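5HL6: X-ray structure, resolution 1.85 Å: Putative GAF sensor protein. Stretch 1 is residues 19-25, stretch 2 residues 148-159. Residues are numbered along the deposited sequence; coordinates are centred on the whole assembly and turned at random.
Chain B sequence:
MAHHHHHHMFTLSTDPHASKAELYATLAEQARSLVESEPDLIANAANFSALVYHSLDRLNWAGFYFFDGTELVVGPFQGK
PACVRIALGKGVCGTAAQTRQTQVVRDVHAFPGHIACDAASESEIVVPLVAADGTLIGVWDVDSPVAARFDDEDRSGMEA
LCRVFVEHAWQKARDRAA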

# COMPACT_ATOMS: atom_id res chain seq x y z
N SER B 19 4.59 -10.30 25.53
CA SER B 19 5.14 -8.98 25.76
C SER B 19 5.43 -8.30 24.42
O SER B 19 5.38 -8.91 23.35
CB SER B 19 6.40 -9.07 26.60
OG SER B 19 7.36 -9.89 25.96
N LYS B 20 5.76 -7.00 24.50
CA LYS B 20 6.11 -6.27 23.28
C LYS B 20 7.30 -6.92 22.58
O LYS B 20 7.32 -7.02 21.35
CB LYS B 20 6.42 -4.81 23.61
CG LYS B 20 5.19 -3.97 23.88
CD LYS B 20 5.49 -2.49 23.79
CE LYS B 20 4.23 -1.66 23.98
NZ LYS B 20 4.46 -0.22 23.72
N ALA B 21 8.30 -7.36 23.35
CA ALA B 21 9.49 -7.95 22.75
C ALA B 21 9.15 -9.22 21.98
O ALA B 21 9.61 -9.42 20.85
CB ALA B 21 10.53 -8.24 23.84
N GLU B 22 8.33 -10.09 22.58
CA GLU B 22 7.96 -11.34 21.91
C GLU B 22 7.11 -11.07 20.68
O GLU B 22 7.31 -11.70 19.63
CB GLU B 22 7.23 -12.26 22.88
CG GLU B 22 8.12 -12.82 23.98
CD GLU B 22 7.33 -13.47 25.09
OE1 GLU B 22 6.18 -13.04 25.33
OE2 GLU B 22 7.86 -14.41 25.72
N LEU B 23 6.15 -10.14 20.78
CA LEU B 23 5.29 -9.84 19.63
C LEU B 23 6.09 -9.28 18.47
O LEU B 23 5.88 -9.68 17.32
CB LEU B 23 4.19 -8.87 20.05
N TYR B 24 7.02 -8.35 18.74
CA TYR B 24 7.86 -7.82 17.67
C TYR B 24 8.78 -8.88 17.09
O TYR B 24 9.08 -8.85 15.89
CB TYR B 24 8.68 -6.62 18.17
CG TYR B 24 7.93 -5.30 18.10
CD1 TYR B 24 7.71 -4.67 16.89
CD2 TYR B 24 7.47 -4.69 19.26
CE1 TYR B 24 7.03 -3.46 16.83
CE2 TYR B 24 6.79 -3.48 19.21
CZ TYR B 24 6.57 -2.87 17.99
OH TYR B 24 5.89 -1.67 17.95
N ALA B 25 9.25 -9.82 17.91
CA ALA B 25 10.07 -10.90 17.39
C ALA B 25 9.26 -11.81 16.47
O ALA B 25 9.74 -12.20 15.40
CB ALA B 25 10.67 -11.70 18.55
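Stretch 2 148-159: ARFDDEDRSGME

Stretch 2 enters through a loop that is extended at F150 and D151 and turns helical at D152, its helix running nearly parallel to helix 20-25: the N-to-C directions differ by 17° (signed crossing -17°), and the axes approach to 9.5 Å. Two CA pairs set the register, K20 CA with E153 CA at 6.5 Å and Y24 CA with G157 CA at 5.3 Å. The tighter pair is possible because G157 has no side chain; an ideal CB would lie 2.2 Å from Y24 CG. Instead G157 CA sits over the Y24 ring face, 3.6 Å from the centroid and 19° off the normal, a CH-pi contact.

The polar groups are closely matched. K20, extended beyond chi1 (m, then t throughout), carries NZ to D154 OD2 at 2.3 Å, very short for a hydrogen-bonded salt bridge, and to D151 OD2 at 2.8 Å. Water 1 accepts from K20 NZ (2.9 Å) and donates to R149 O (3.0 Å). D154 OD2 also accepts from D151 N (3.1 Å), while D154 OD1 accepts a hydrogen bond from Y24 OH at 2.6 Å. D151 OD2 accepts from K20 NZ; D151 OD1 caps the helix, accepting from D154 N (3.1 Å) and weakly from E153 N (2.8 Å).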

# COMPACT_ATOMS: atom_id res chain seq x y z
N ALA B 148 0.95 8.81 23.15
CA ALA B 148 2.01 7.98 23.72
C ALA B 148 1.78 6.49 23.46
O ALA B 148 1.97 5.65 24.34
CB ALA B 148 2.16 8.26 25.22
N ARG B 149 1.36 6.16 22.24
CA ARG B 149 1.19 4.75 21.88
C ARG B 149 2.52 4.02 21.79
O ARG B 149 2.58 2.80 22.03
CB ARG B 149 0.42 4.65 20.56
CG ARG B 149 0.57 3.33 19.79
CD ARG B 149 -0.27 2.22 20.39
NE ARG B 149 -0.24 1.00 19.57
CZ ARG B 149 0.71 0.08 19.64
NH1 ARG B 149 1.73 0.23 20.47
NH2 ARG B 149 0.64 -1.00 18.87
N PHE B 150 3.61 4.73 21.47
CA PHE B 150 4.91 4.11 21.23
C PHE B 150 5.89 4.48 22.34
O PHE B 150 6.10 5.66 22.63
CB PHE B 150 5.47 4.54 19.87
CG PHE B 150 4.51 4.34 18.73
CD1 PHE B 150 4.23 3.06 18.27
CD2 PHE B 150 3.89 5.42 18.12
CE1 PHE B 150 3.34 2.87 17.22
CE2 PHE B 150 3.00 5.24 17.08
CZ PHE B 150 2.73 3.96 16.63
N ASP B 151 6.48 3.46 22.96
CA ASP B 151 7.52 3.63 23.96
C ASP B 151 8.83 3.07 23.42
O ASP B 151 8.94 2.70 22.24
CB ASP B 151 7.11 2.96 25.28
CG ASP B 151 6.79 1.47 25.13
OD1 ASP B 151 7.44 0.78 24.31
OD2 ASP B 151 5.89 0.99 25.85
N ASP B 152 9.84 2.98 24.29
CA ASP B 152 11.15 2.53 23.83
C ASP B 152 11.14 1.08 23.37
O ASP B 152 12.00 0.69 22.57
CB ASP B 152 12.20 2.73 24.92
CG ASP B 152 13.60 2.74 24.36
OD1 ASP B 152 13.85 3.51 23.41
OD2 ASP B 152 14.44 1.95 24.85
N GLU B 153 10.20 0.26 23.86
CA GLU B 153 10.07 -1.10 23.35
C GLU B 153 9.54 -1.09 21.92
O GLU B 153 9.98 -1.89 21.09
CB GLU B 153 9.14 -1.91 24.25
CG GLU B 153 9.77 -2.38 25.55
CD GLU B 153 8.83 -3.28 26.34
OE1 GLU B 153 7.79 -2.78 26.81
OE2 GLU B 153 9.14 -4.48 26.47
N ASP B 154 8.59 -0.20 21.62
CA ASP B 154 8.16 -0.03 20.24
C ASP B 154 9.29 0.52 19.38
O ASP B 154 9.44 0.15 18.21
CB ASP B 154 6.95 0.89 20.16
CG ASP B 154 5.72 0.29 20.80
OD1 ASP B 154 5.25 -0.75 20.29
OD2 ASP B 154 5.23 0.86 21.80
N ARG B 155 10.10 1.42 19.95
CA ARG B 155 11.26 1.94 19.23
C ARG B 155 12.19 0.80 18.83
O ARG B 155 12.57 0.69 17.65
CB ARG B 155 11.99 2.96 20.10
CG ARG B 155 13.07 3.76 19.37
CD ARG B 155 14.42 3.06 19.42
NE ARG B 155 14.81 2.71 20.79
CZ ARG B 155 15.79 1.86 21.09
NH1 ARG B 155 16.06 1.59 22.36
NH2 ARG B 155 16.49 1.28 20.12
N SER B 156 12.56 -0.05 19.78
CA SER B 156 13.43 -1.19 19.48
C SER B 156 12.75 -2.16 18.52
O SER B 156 13.40 -2.71 17.62
CB SER B 156 13.80 -1.92 20.77
OG SER B 156 14.57 -1.08 21.61
N GLY B 157 11.45 -2.39 18.71
CA GLY B 157 10.75 -3.33 17.86
C GLY B 157 10.63 -2.85 16.43
O GLY B 157 10.88 -3.60 15.48
N MET B 158 10.23 -1.58 16.25
CA MET B 158 10.15 -1.03 14.90
C MET B 158 11.50 -1.04 14.20
O MET B 158 11.59 -1.34 13.00
CB MET B 158 9.57 0.38 14.93
CG MET B 158 8.08 0.44 15.23
SD MET B 158 7.04 -0.42 14.03
CE MET B 158 5.44 -0.10 14.76
N GLU B 159 12.58 -0.73 14.93
CA GLU B 159 13.90 -0.76 14.32
C GLU B 159 14.27 -2.17 13.87
O GLU B 159 14.88 -2.35 12.82
CB GLU B 159 14.94 -0.19 15.28
CG GLU B 159 14.80 1.33 15.43
CD GLU B 159 15.72 1.93 16.47
OE1 GLU B 159 16.29 1.16 17.28
OE2 GLU B 159 15.85 3.17 16.49
O HOH W 1 1.66 0.59 23.82